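Local coordinates for protein probable glucarate dehydratase (Mycobacterium smegmatis str. MC2 155, PDB 3VDG) that probably catalyses the metal-dependent dehydration of glucarate, as a member of the enolase superfamily, at residues A77-L82 against I422-D427; P273-M278 against K307-V312; R27-G32 against A91-S96; V163-P168 against E392-A397. All blocks are in the same frame, centred on the assembly; numbering follows the deposited sequence. Where two conformers were deposited one is given.

Contact 1 (A77-L82 against I422-D427)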
loop_
_atom_site.group_PDB
_atom_site.type_symbol
_atom_site.label_atom_id
_atom_site.label_comp_id
_atom_site.label_asym_id
_atom_site.label_seq_id
_atom_site.Cartn_x
_atom_site.Cartn_y
_atom_site.Cartn_z
ATOM N N ALA A 77 24.786 3.510 10.487
ATOM C CA ALA A 77 25.379 4.191 11.646
ATOM C C ALA A 77 26.324 5.337 11.314
ATOM O O ALA A 77 27.131 5.728 12.157
ATOM C CB ALA A 77 26.090 3.194 12.546
ATOM N N ASP A 78 26.234 5.890 10.111
ATOM C CA ASP A 78 27.026 7.092 9.818
ATOM C C ASP A 78 26.748 8.196 10.842
ATOM O O ASP A 78 25.652 8.290 11.375
ATOM C CB ASP A 78 26.751 7.612 8.404
ATOM C CG ASP A 78 27.353 6.717 7.310
ATOM O OD1 ASP A 78 27.803 5.578 7.597
ATOM O OD2 ASP A 78 27.369 7.163 6.140
ATOM N N THR A 79 27.742 9.047 11.096
ATOM C CA THR A 79 27.619 10.163 12.045
ATOM C C THR A 79 26.330 10.987 11.935
ATOM O O THR A 79 25.597 11.169 12.912
ATOM C CB THR A 79 28.824 11.118 11.889
ATOM O OG1 THR A 79 30.025 10.383 12.154
ATOM C CG2 THR A 79 28.719 12.293 12.853
ATOM N N VAL A 80 26.065 11.508 10.750
ATOM C CA VAL A 80 24.909 12.389 10.565
ATOM C C VAL A 80 23.593 11.607 10.762
ATOM O O VAL A 80 22.613 12.142 11.268
ATOM C CB VAL A 80 24.964 13.069 9.184
ATOM C CG1 VAL A 80 25.041 12.022 8.079
ATOM C CG2 VAL A 80 23.756 13.968 8.972
ATOM N N HIS A 81 23.577 10.332 10.378
ATOM C CA HIS A 81 22.392 9.493 10.589
ATOM C C HIS A 81 22.124 9.279 12.065
ATOM O O HIS A 81 20.985 9.330 12.502
ATOM C CB HIS A 81 22.554 8.144 9.864
ATOM C CG HIS A 81 21.262 7.352 9.721
ATOM N ND1 HIS A 81 20.176 7.840 9.096
ATOM C CD2 HIS A 81 20.940 6.041 10.104
ATOM C CE1 HIS A 81 19.190 6.903 9.096
ATOM N NE2 HIS A 81 19.661 5.806 9.721
ATOM N N LEU A 82 23.164 9.027 12.855
ATOM C CA LEU A 82 22.992 8.888 14.313
ATOM C C LEU A 82 22.364 10.126 14.962
ATOM O O LEU A 82 21.518 10.016 15.870
ATOM C CB LEU A 82 24.327 8.577 14.998
ATOM C CG LEU A 82 24.954 7.224 14.679
ATOM C CD1 LEU A 82 26.249 7.075 15.464
ATOM C CD2 LEU A 82 23.996 6.087 15.015
ATOM N N ILE A 422 36.118 3.547 13.087
ATOM C CA ILE A 422 35.325 3.888 11.891
ATOM C C ILE A 422 34.001 4.553 12.281
ATOM O O ILE A 422 33.282 4.044 13.141
ATOM C CB ILE A 422 35.056 2.643 11.022
ATOM C CG1 ILE A 422 36.368 2.071 10.499
ATOM C CG2 ILE A 422 34.167 2.993 9.834
ATOM C CD1 ILE A 422 36.244 0.649 10.007
ATOM N N ARG A 423 33.684 5.688 11.652
ATOM C CA ARG A 423 32.489 6.462 11.999
ATOM C C ARG A 423 31.506 6.633 10.827
ATOM O O ARG A 423 30.365 7.043 11.024
ATOM C CB ARG A 423 32.880 7.841 12.569
ATOM C CG ARG A 423 33.629 7.773 13.895
ATOM C CD ARG A 423 32.808 6.979 14.913
ATOM N NE ARG A 423 33.468 6.775 16.200
ATOM C CZ ARG A 423 33.996 5.622 16.592
ATOM N NH1 ARG A 423 33.944 4.562 15.792
ATOM N NH2 ARG A 423 34.556 5.517 17.795
ATOM N N ASP A 424 31.962 6.356 9.611
ATOM C CA ASP A 424 31.111 6.426 8.412
ATOM C C ASP A 424 31.486 5.297 7.450
ATOM O O ASP A 424 32.658 4.942 7.343
ATOM C CB ASP A 424 31.303 7.766 7.691
ATOM C CG ASP A 424 30.830 8.945 8.520
ATOM O OD1 ASP A 424 29.606 9.214 8.561
ATOM O OD2 ASP A 424 31.690 9.614 9.125
ATOM N N ARG A 425 30.507 4.710 6.763
ATOM C CA ARG A 425 30.855 3.784 5.702
ATOM C C ARG A 425 31.559 4.563 4.580
ATOM O O ARG A 425 31.059 5.583 4.125
ATOM C CB ARG A 425 29.630 3.076 5.139
ATOM C CG ARG A 425 30.037 2.114 4.043
ATOM C CD ARG A 425 28.868 1.406 3.381
ATOM N NE ARG A 425 29.355 0.649 2.223
ATOM C CZ ARG A 425 28.579 -0.047 1.406
ATOM N NH1 ARG A 425 27.264 -0.105 1.617
ATOM N NH2 ARG A 425 29.129 -0.686 0.383
ATOM N N ASP A 426 32.712 4.086 4.129
ATOM C CA ASP A 426 33.475 4.836 3.136
ATOM C C ASP A 426 34.371 3.903 2.305
ATOM O O ASP A 426 35.580 3.862 2.519
ATOM C CB ASP A 426 34.336 5.888 3.853
ATOM C CG ASP A 426 34.908 6.930 2.901
ATOM O OD1 ASP A 426 34.628 6.861 1.689
ATOM O OD2 ASP A 426 35.635 7.828 3.362
ATOM N N ASP A 427 33.775 3.165 1.369
ATOM C CA ASP A 427 34.491 2.173 0.572
ATOM C C ASP A 427 35.594 2.856 -0.262
ATOM O O ASP A 427 36.692 2.320 -0.435
ATOM C CB ASP A 427 33.540 1.471 -0.422
ATOM C CG ASP A 427 32.363 0.746 0.259
ATOM O OD1 ASP A 427 32.209 0.798 1.499
ATOM O OD2 ASP A 427 31.564 0.129 -0.474
HETATM O O HOH W 1 29.184 6.729 13.534
HETATM O O HOH W 2 28.355 6.290 3.994
HETATM O O HOH W 3 27.998 9.876 5.745
HETATM O O HOH W 4 28.030 11.133 8.453
#
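Asp78 and Asp424 meet where the start of helix 79-92 lies against the loop 422-427. The side chain of Asp78 carries much of the contact. Its CB touches Asp424 OD1 at 3.3 Å. Its CG stands beside the backbone N (chi1 -72°), and this turns the carboxylate to the backbone of the loop. OD1 accepts a nearly straight hydrogen bond of 3.0 Å from Arg425 N, which comes from above the carboxylate plane. OD2 has its protein partner outside the contact, Gly121 N. Two waters also donate to OD2. One of them bridges to Arg425 O; the other reaches Asp424 OD1 by a weak bond.

The two carboxylates are turned almost at right angles, 79° between their planes. Asp78 OD2 and Asp424 OD1 stay 3.9 Å apart. The shared water and the N-H donors probably ease the repulsion between them.

Asp78 occupies the N-cap position of its helix, but its side chain makes no capping bond. Asp424 instead reaches the first turn from across the contact. Thr79 N donates to Asp424 OD1 at 3.2 Å, and a weak bond runs from the same N to Arg423 O. A further water links Val80 N to Asp424 OD1.

The extended Arg425 chain holds Asp427 side-on through NE and NH2 in a salt bridge.

Ala77 and Leu82 rest on strand 55-65 and His81 on helix 131-151. Here the loop between helices 407-420 and 427-434 packs against the N-terminal capping domain of the enolase superfamily, which includes strand 55-65 and helix 79-92.

Contact 2 (P273-M278 against K307-V312)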
loop_
_atom_site.group_PDB
_atom_site.type_symbol
_atom_site.label_atom_id
_atom_site.label_comp_id
_atom_site.label_asym_id
_atom_site.label_seq_id
_atom_site.Cartn_x
_atom_site.Cartn_y
_atom_site.Cartn_z
ATOM N N PRO A 273 24.292 4.146 -15.546
ATOM C CA PRO A 273 23.675 5.127 -14.633
ATOM C C PRO A 273 22.488 5.915 -15.214
ATOM O O PRO A 273 22.490 6.275 -16.398
ATOM C CB PRO A 273 24.835 6.094 -14.299
ATOM C CG PRO A 273 25.857 5.895 -15.365
ATOM C CD PRO A 273 25.640 4.549 -16.005
ATOM N N GLY A 274 21.479 6.164 -14.377
ATOM C CA GLY A 274 20.382 7.053 -14.750
ATOM C C GLY A 274 19.231 6.401 -15.500
ATOM O O GLY A 274 19.405 5.419 -16.241
ATOM N N LEU A 275 18.050 6.982 -15.319
ATOM C CA LEU A 275 16.813 6.464 -15.898
ATOM C C LEU A 275 16.845 6.447 -17.418
ATOM O O LEU A 275 16.372 5.493 -18.024
ATOM C CB LEU A 275 15.597 7.267 -15.379
ATOM C CG LEU A 275 15.204 7.026 -13.907
ATOM C CD1 LEU A 275 14.112 7.988 -13.481
ATOM C CD2 LEU A 275 14.756 5.583 -13.669
ATOM N N ASP A 276 17.400 7.485 -18.044
ATOM C CA ASP A 276 17.456 7.502 -19.521
ATOM C C ASP A 276 18.346 6.409 -20.108
ATOM O O ASP A 276 17.921 5.657 -21.001
ATOM C CB ASP A 276 17.887 8.873 -20.043
ATOM C CG ASP A 276 16.809 9.927 -19.846
ATOM O OD1 ASP A 276 15.611 9.574 -19.858
ATOM O OD2 ASP A 276 17.156 11.112 -19.684
ATOM N N GLY A 277 19.580 6.320 -19.615
ATOM C CA GLY A 277 20.487 5.245 -20.021
ATOM C C GLY A 277 19.895 3.854 -19.765
ATOM O O GLY A 277 19.957 2.958 -20.626
ATOM N N MET A 278 19.294 3.658 -18.601
ATOM C CA MET A 278 18.666 2.351 -18.315
ATOM C C MET A 278 17.568 2.030 -19.336
ATOM O O MET A 278 17.434 0.888 -19.778
ATOM C CB MET A 278 18.094 2.311 -16.887
ATOM C CG MET A 278 19.167 2.295 -15.799
ATOM S SD MET A 278 19.941 0.681 -15.580
ATOM C CE MET A 278 18.592 -0.196 -14.767
ATOM N N LYS A 307 9.319 6.145 -18.536
ATOM C CA LYS A 307 10.448 5.895 -19.421
ATOM C C LYS A 307 10.683 4.431 -19.737
ATOM O O LYS A 307 11.480 4.106 -20.615
ATOM C CB LYS A 307 11.721 6.480 -18.803
ATOM C CG LYS A 307 11.769 7.998 -18.809
ATOM C CD LYS A 307 12.860 8.473 -17.859
ATOM C CE LYS A 307 12.852 9.977 -17.685
ATOM N NZ LYS A 307 13.336 10.632 -18.918
ATOM N N ASN A 308 10.006 3.538 -19.025
ATOM C CA ASN A 308 10.312 2.108 -19.152
ATOM C C ASN A 308 11.776 1.821 -18.848
ATOM O O ASN A 308 12.430 1.030 -19.531
ATOM C CB ASN A 308 9.948 1.601 -20.554
ATOM C CG ASN A 308 8.447 1.616 -20.800
ATOM O OD1 ASN A 308 7.705 0.864 -20.173
ATOM N ND2 ASN A 308 7.995 2.476 -21.707
ATOM N N SER A 309 12.295 2.466 -17.811
ATOM C CA SER A 309 13.705 2.310 -17.469
ATOM C C SER A 309 14.028 0.973 -16.845
ATOM O O SER A 309 15.135 0.469 -17.002
ATOM C CB SER A 309 14.141 3.411 -16.511
ATOM O OG SER A 309 13.907 4.669 -17.093
ATOM N N VAL A 310 13.089 0.413 -16.093
ATOM C CA VAL A 310 13.356 -0.862 -15.413
ATOM C C VAL A 310 12.130 -1.752 -15.411
ATOM O O VAL A 310 10.987 -1.270 -15.509
ATOM C CB VAL A 310 13.806 -0.688 -13.943
ATOM C CG1 VAL A 310 15.154 0.015 -13.865
ATOM C CG2 VAL A 310 12.739 0.037 -13.126
ATOM N N GLN A 311 12.383 -3.047 -15.288
ATOM C CA GLN A 311 11.334 -4.043 -15.287
ATOM C C GLN A 311 11.200 -4.695 -13.911
ATOM O O GLN A 311 10.186 -5.333 -13.631
ATOM C CB GLN A 311 11.620 -5.095 -16.366
ATOM C CG GLN A 311 11.461 -4.547 -17.787
ATOM C CD GLN A 311 12.610 -3.641 -18.190
ATOM O OE1 GLN A 311 13.773 -4.068 -18.208
ATOM N NE2 GLN A 311 12.296 -2.378 -18.516
ATOM N N VAL A 312 12.225 -4.537 -13.068
ATOM C CA VAL A 312 12.244 -5.119 -11.708
ATOM C C VAL A 312 12.761 -4.067 -10.714
ATOM O O VAL A 312 13.766 -3.409 -10.978
ATOM C CB VAL A 312 13.165 -6.360 -11.635
ATOM C CG1 VAL A 312 13.259 -6.873 -10.209
ATOM C CG2 VAL A 312 12.702 -7.485 -12.577
#
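Leu275 and Ser309 join the first turn of helix 275-284 to the loop that leads into strand 312-315. Both belong to the (beta/alpha)-barrel of the enolase superfamily, and the contact sets one barrel helix beside the end of the next, helix 301-307. Asn308, which follows that helix, has positive phi and completes a Schellman motif.

The tight part is centred on Ser309. Its OG donates to Leu275 O at 2.8 Å, from above the carbonyl plane. Leu275 CD2 packs against Ser309 CB at 3.6 Å. Next to it, Met278 CB lies 3.5 Å from Ser309 O, a buried carbonyl oxygen with no hydrogen-bond partner in the model. Met278 also rests on Leu289 of strand 289-291, and Leu275 on Ala303 and Ala304 of helix 301-307.

The solvent side belongs to Asp276 and Lys307, both exposed. The Lys307 chain is extended as far as CE and then bends at its last torsion (chi4 -71°). Its CD passes Leu275 CB at 3.9 Å. NZ forms a salt bridge with Asp276 OD1 at 2.7 Å, on the syn side and 15° out of the carboxylate plane.

On the inner side, the Met278 chain bends at chi2 and chi3, and its CE methyl meets Val310 CG1 at 3.6 Å.

Contact 3 (R27-G32 against A91-S96)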
loop_
_atom_site.group_PDB
_atom_site.type_symbol
_atom_site.label_atom_id
_atom_site.label_comp_id
_atom_site.label_asym_id
_atom_site.label_seq_id
_atom_site.Cartn_x
_atom_site.Cartn_y
_atom_site.Cartn_z
ATOM N N ARG A 27 -3.861 2.096 26.029
ATOM C CA ARG A 27 -2.829 2.853 25.317
ATOM C C ARG A 27 -1.438 2.288 25.583
ATOM O O ARG A 27 -1.081 1.973 26.732
ATOM C CB ARG A 27 -2.890 4.340 25.737
ATOM C CG ARG A 27 -1.785 5.223 25.142
ATOM C CD ARG A 27 -2.143 6.706 25.249
ATOM N NE ARG A 27 -1.066 7.588 24.781
ATOM C CZ ARG A 27 -0.883 7.924 23.503
ATOM N NH1 ARG A 27 -1.712 7.469 22.561
ATOM N NH2 ARG A 27 0.116 8.727 23.164
ATOM N N ILE A 28 -0.663 2.135 24.514
ATOM C CA ILE A 28 0.745 1.732 24.639
ATOM C C ILE A 28 1.590 2.663 23.783
ATOM O O ILE A 28 1.477 2.695 22.558
ATOM C CB ILE A 28 0.978 0.253 24.276
ATOM C CG1 ILE A 28 2.486 -0.054 24.194
ATOM C CG2 ILE A 28 0.225 -0.136 23.005
ATOM C CD1 ILE A 28 2.746 -1.544 24.120
ATOM N N ARG A 29 2.413 3.454 24.441
ATOM C CA ARG A 29 3.052 4.554 23.773
ATOM C C ARG A 29 4.544 4.592 24.093
ATOM O O ARG A 29 5.018 3.974 25.058
ATOM C CB ARG A 29 2.354 5.874 24.125
ATOM C CG ARG A 29 2.343 6.213 25.616
ATOM C CD ARG A 29 3.614 6.956 26.015
ATOM N NE ARG A 29 3.550 7.463 27.387
ATOM C CZ ARG A 29 4.458 8.268 27.930
ATOM N NH1 ARG A 29 5.510 8.679 27.218
ATOM N NH2 ARG A 29 4.299 8.699 29.173
ATOM N N ILE A 30 5.272 5.320 23.271
ATOM C CA ILE A 30 6.719 5.343 23.338
ATOM C C ILE A 30 7.182 6.224 24.499
ATOM O O ILE A 30 6.682 7.342 24.662
ATOM C CB ILE A 30 7.273 5.915 22.011
ATOM C CG1 ILE A 30 6.959 4.936 20.862
ATOM C CG2 ILE A 30 8.773 6.219 22.142
ATOM C CD1 ILE A 30 7.034 5.568 19.473
ATOM N N THR A 31 8.139 5.724 25.287
ATOM C CA THR A 31 8.715 6.519 26.371
ATOM C C THR A 31 10.135 6.990 26.033
ATOM O O THR A 31 10.642 7.928 26.623
ATOM C CB THR A 31 8.727 5.741 27.697
ATOM O OG1 THR A 31 9.404 4.496 27.507
ATOM C CG2 THR A 31 7.282 5.486 28.194
ATOM N N GLY A 32 10.769 6.355 25.055
ATOM C CA GLY A 32 12.138 6.714 24.695
ATOM C C GLY A 32 12.706 5.690 23.735
ATOM O O GLY A 32 12.073 4.667 23.469
ATOM N N ALA A 91 11.479 13.376 19.060
ATOM C CA ALA A 91 10.213 13.846 18.479
ATOM C C ALA A 91 9.022 12.909 18.689
ATOM O O ALA A 91 7.864 13.336 18.624
ATOM C CB ALA A 91 10.392 14.096 16.975
ATOM N N ILE A 92 9.278 11.627 18.895
ATOM C CA ILE A 92 8.153 10.669 18.908
ATOM C C ILE A 92 7.818 10.140 20.291
ATOM O O ILE A 92 6.916 9.329 20.431
ATOM C CB ILE A 92 8.378 9.490 17.941
ATOM C CG1 ILE A 92 9.583 8.674 18.380
ATOM C CG2 ILE A 92 8.614 10.031 16.540
ATOM C CD1 ILE A 92 9.802 7.440 17.510
ATOM N N VAL A 93 8.529 10.601 21.318
ATOM C CA VAL A 93 8.129 10.249 22.688
ATOM C C VAL A 93 6.678 10.688 22.929
ATOM O O VAL A 93 6.269 11.789 22.540
ATOM C CB VAL A 93 9.083 10.872 23.740
ATOM C CG1 VAL A 93 8.544 10.662 25.151
ATOM C CG2 VAL A 93 10.472 10.261 23.602
ATOM N N GLY A 94 5.888 9.808 23.541
ATOM C CA GLY A 94 4.499 10.132 23.793
ATOM C C GLY A 94 3.572 9.786 22.639
ATOM O O GLY A 94 2.484 10.332 22.553
ATOM N N ARG A 95 3.979 8.877 21.748
ATOM C CA ARG A 95 3.102 8.491 20.627
ATOM C C ARG A 95 2.824 6.996 20.666
ATOM O O ARG A 95 3.712 6.211 20.969
ATOM C CB ARG A 95 3.731 8.858 19.279
ATOM C CG ARG A 95 4.043 10.338 19.147
ATOM C CD ARG A 95 2.756 11.169 19.135
ATOM N NE ARG A 95 3.054 12.584 19.314
ATOM C CZ ARG A 95 2.154 13.552 19.192
ATOM N NH1 ARG A 95 0.904 13.252 18.897
ATOM N NH2 ARG A 95 2.509 14.813 19.356
ATOM N N SER A 96 1.589 6.602 20.362
ATOM C CA SER A 96 1.193 5.196 20.315
ATOM C C SER A 96 2.019 4.442 19.283
ATOM O O SER A 96 2.232 4.961 18.198
ATOM C CB SER A 96 -0.268 5.087 19.895
ATOM O OG SER A 96 -0.616 3.731 19.663
HETATM O O HOH W 5 -1.890 2.896 22.074
#
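Ile92, near the end of helix 79-92, touches Ile30 through their two CD1 methyls, 3.9 Å apart. The side chains meet at a slant. Ile103 of helix 100-111 touches both residues, and Phe139 of helix 131-151 packs on Ile92.

Val93 comes next. Its CG1 lies 3.7 Å from Thr31 O, and its CG2 lies 4.1 Å from Gly32 CA. The chain turns here in a type II beta turn from Ile92 to Arg95.

Gly94 takes the left-handed backbone conformation of that turn, where a side chain would run into the preceding carbonyl O. Its N donates to Ile30 O at 2.8 Å with an N-H...O angle of 168°. Arg29 NH1 donates to the same oxygen from the opposite face of the carbonyl plane, so Ile30 O holds two donors. The bend of Arg29 at chi2 (87°) brings its guanidinium back to this oxygen. Gly94 O lies at the edge of the Arg27 guanidinium, near its plane, and Arg29 CB lies over one face of the same group.

This turn sits at one end of the three-stranded antiparallel sheet of the N-terminal capping domain, where strand 30-41 is an outer strand. Thr31 and Gly32 both face Asp64 across the sheet, a classic beta bulge.

Arg95 then gives its O to Ile30 N at 2.9 Å. Ser96 forms a single bridge with Arg29, their CA atoms 4.0 Å apart. Ser96 CA lies 3.4 Å from Ile28 O in a CA-H...O contact. In one of two deposited conformers, Ser96 OG bonds to Phe98 N, and a water connects it to Ile28 N.

Contact 4 (V163-P168 against E392-A397)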
loop_
_atom_site.group_PDB
_atom_site.type_symbol
_atom_site.label_atom_id
_atom_site.label_comp_id
_atom_site.label_asym_id
_atom_site.label_seq_id
_atom_site.Cartn_x
_atom_site.Cartn_y
_atom_site.Cartn_z
ATOM N N VAL A 163 2.175 -15.405 3.091
ATOM C CA VAL A 163 1.661 -16.215 1.989
ATOM C C VAL A 163 2.602 -17.396 1.706
ATOM O O VAL A 163 2.302 -18.224 0.852
ATOM C CB VAL A 163 1.457 -15.404 0.686
ATOM C CG1 VAL A 163 0.464 -14.277 0.916
ATOM C CG2 VAL A 163 2.786 -14.859 0.159
ATOM N N ARG A 164 3.737 -17.458 2.402
ATOM C CA ARG A 164 4.710 -18.562 2.240
ATOM C C ARG A 164 5.353 -18.797 3.605
ATOM O O ARG A 164 5.423 -17.871 4.416
ATOM C CB ARG A 164 5.769 -18.250 1.165
ATOM C CG ARG A 164 6.539 -16.935 1.374
ATOM C CD ARG A 164 7.434 -16.584 0.179
ATOM N NE ARG A 164 6.689 -16.350 -1.064
ATOM C CZ ARG A 164 6.150 -15.185 -1.423
ATOM N NH1 ARG A 164 5.483 -15.098 -2.560
ATOM N NH2 ARG A 164 6.254 -14.105 -0.643
ATOM N N ASP A 165 5.815 -20.018 3.875
ATOM C CA ASP A 165 6.318 -20.280 5.221
ATOM C C ASP A 165 7.821 -20.033 5.354
ATOM O O ASP A 165 8.355 -20.017 6.461
ATOM C CB ASP A 165 5.912 -21.673 5.736
ATOM C CG ASP A 165 6.579 -22.804 4.980
ATOM O OD1 ASP A 165 6.325 -23.977 5.332
ATOM O OD2 ASP A 165 7.354 -22.531 4.039
ATOM N N ALA A 166 8.495 -19.799 4.237
ATOM C CA ALA A 166 9.947 -19.631 4.257
ATOM C C ALA A 166 10.334 -18.679 3.139
ATOM O O ALA A 166 9.675 -18.642 2.115
ATOM C CB ALA A 166 10.620 -20.984 4.025
ATOM N N VAL A 167 11.407 -17.927 3.334
ATOM C CA VAL A 167 11.831 -16.935 2.342
ATOM C C VAL A 167 13.185 -17.332 1.731
ATOM O O VAL A 167 14.168 -17.478 2.445
ATOM C CB VAL A 167 11.976 -15.554 2.994
ATOM C CG1 VAL A 167 12.547 -14.558 1.986
ATOM C CG2 VAL A 167 10.608 -15.076 3.497
ATOM N N PRO A 168 13.231 -17.504 0.403
ATOM C CA PRO A 168 14.478 -17.888 -0.268
ATOM C C PRO A 168 15.410 -16.696 -0.470
ATOM O O PRO A 168 14.949 -15.592 -0.774
ATOM C CB PRO A 168 13.992 -18.451 -1.620
ATOM C CG PRO A 168 12.678 -17.793 -1.851
ATOM C CD PRO A 168 12.060 -17.602 -0.486
ATOM N N GLU A 392 16.817 -20.966 2.416
ATOM C CA GLU A 392 15.659 -20.191 2.844
ATOM C C GLU A 392 15.600 -20.089 4.358
ATOM O O GLU A 392 16.215 -20.889 5.076
ATOM C CB GLU A 392 14.370 -20.799 2.281
ATOM C CG GLU A 392 14.188 -22.251 2.688
ATOM C CD GLU A 392 12.932 -22.884 2.131
ATOM O OE1 GLU A 392 12.484 -23.889 2.721
ATOM O OE2 GLU A 392 12.398 -22.386 1.114
ATOM N N VAL A 393 14.897 -19.064 4.843
ATOM C CA VAL A 393 14.710 -18.853 6.280
ATOM C C VAL A 393 13.211 -18.981 6.569
ATOM O O VAL A 393 12.404 -18.314 5.924
ATOM C CB VAL A 393 15.155 -17.443 6.727
ATOM C CG1 VAL A 393 14.964 -17.273 8.241
ATOM C CG2 VAL A 393 16.602 -17.181 6.310
ATOM N N GLN A 394 12.847 -19.832 7.496
ATOM C CA GLN A 394 11.468 -20.000 7.873
ATOM C C GLN A 394 10.942 -18.729 8.568
ATOM O O GLN A 394 11.627 -18.200 9.362
ATOM C CB GLN A 394 11.340 -21.210 8.779
ATOM C CG GLN A 394 9.917 -21.491 9.159
ATOM C CD GLN A 394 9.658 -22.934 9.577
ATOM O OE1 GLN A 394 10.339 -23.482 10.439
ATOM N NE2 GLN A 394 8.652 -23.545 8.965
ATOM N N VAL A 395 9.754 -18.269 8.250
ATOM C CA VAL A 395 9.241 -17.054 8.893
ATOM C C VAL A 395 8.919 -17.391 10.359
ATOM O O VAL A 395 8.275 -18.398 10.614
ATOM C CB VAL A 395 8.041 -16.448 8.118
ATOM C CG1 VAL A 395 6.868 -17.405 8.044
ATOM C CG2 VAL A 395 7.605 -15.126 8.735
ATOM N N PRO A 396 9.420 -16.589 11.321
ATOM C CA PRO A 396 9.092 -16.872 12.726
ATOM C C PRO A 396 7.579 -16.771 12.959
ATOM O O PRO A 396 6.923 -15.896 12.382
ATOM C CB PRO A 396 9.814 -15.752 13.494
ATOM C CG PRO A 396 10.952 -15.350 12.594
ATOM C CD PRO A 396 10.404 -15.492 11.188
ATOM N N ALA A 397 7.036 -17.651 13.798
ATOM C CA ALA A 397 5.588 -17.689 14.059
ATOM C C ALA A 397 5.267 -17.057 15.411
ATOM O O ALA A 397 4.099 -16.894 15.774
ATOM C CB ALA A 397 5.080 -19.143 14.013
HETATM O O HOH W 6 7.020 -20.675 9.197
#
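Val167 and Val393 form the hydrogen-bonded pair at the middle of this antiparallel contact. Val167 N donates to Val393 O at 2.8 Å, and Val393 N returns a bond of 3.0 Å to Val167 O. A third backbone bond, from Val395 N to Asp165 O at 2.9 Å, carries the pairing past the end of strand 392-394. A water also donates to both Asp165 O and Val395 O.

CA-H...O contacts fill in between these bonds. Ala166 CA lies 3.2 Å from Val393 O, and Glu392 CA lies 3.1 Å from Val167 O.

Side-chain contacts differ on the two faces. On the face of Ala166, Pro168, Glu392 and Gln394, the carboxylate of Glu392, in the conformer given, lies against Ala166 CB, with CD 3.5 Å away. There Glu392 CG sits between its backbone N and carbonyl carbon (chi1 57°), and the rest of the chain is extended. On the other face, Val167 touches Ala359 of helix 349-360, while Val393 touches Leu386. Beyond the strand, Val395 packs on the same helix through His357 and Ala360, and its CG1 also meets Asp165 O.

The segments of strands 166-168 and 392-394 run at 162° to each other. Strand 166-174 pairs in parallel with strand 213-216 on its other side. It is the first strand of the parallel run that builds the enolase-superfamily barrel, and strand 392-394 adds an antiparallel neighbour, with strand 388-389 beyond it.

From the N terminus, contact 3 comes first: residues 27-32 open a loop that 91-96 closes, tying the start of strand 30-41 to the end of helix 79-92. Contact 1 opens inside that loop, at the other end of the same helix, and closes only at 422-427. Contacts 1 and 3 therefore cross, and contact 1 joins the N-terminal domain to the chain beyond the barrel. Contact 4 is nested inside contact 1 and pairs strand 166-174 with strand 392-394 across most of the barrel's chain. Contact 2 is nested inside contact 4, between helix 275-284 and the loop before strand 312-315. No two contacts touch; contacts 1 and 4 lie on opposite sides of the chain's centre.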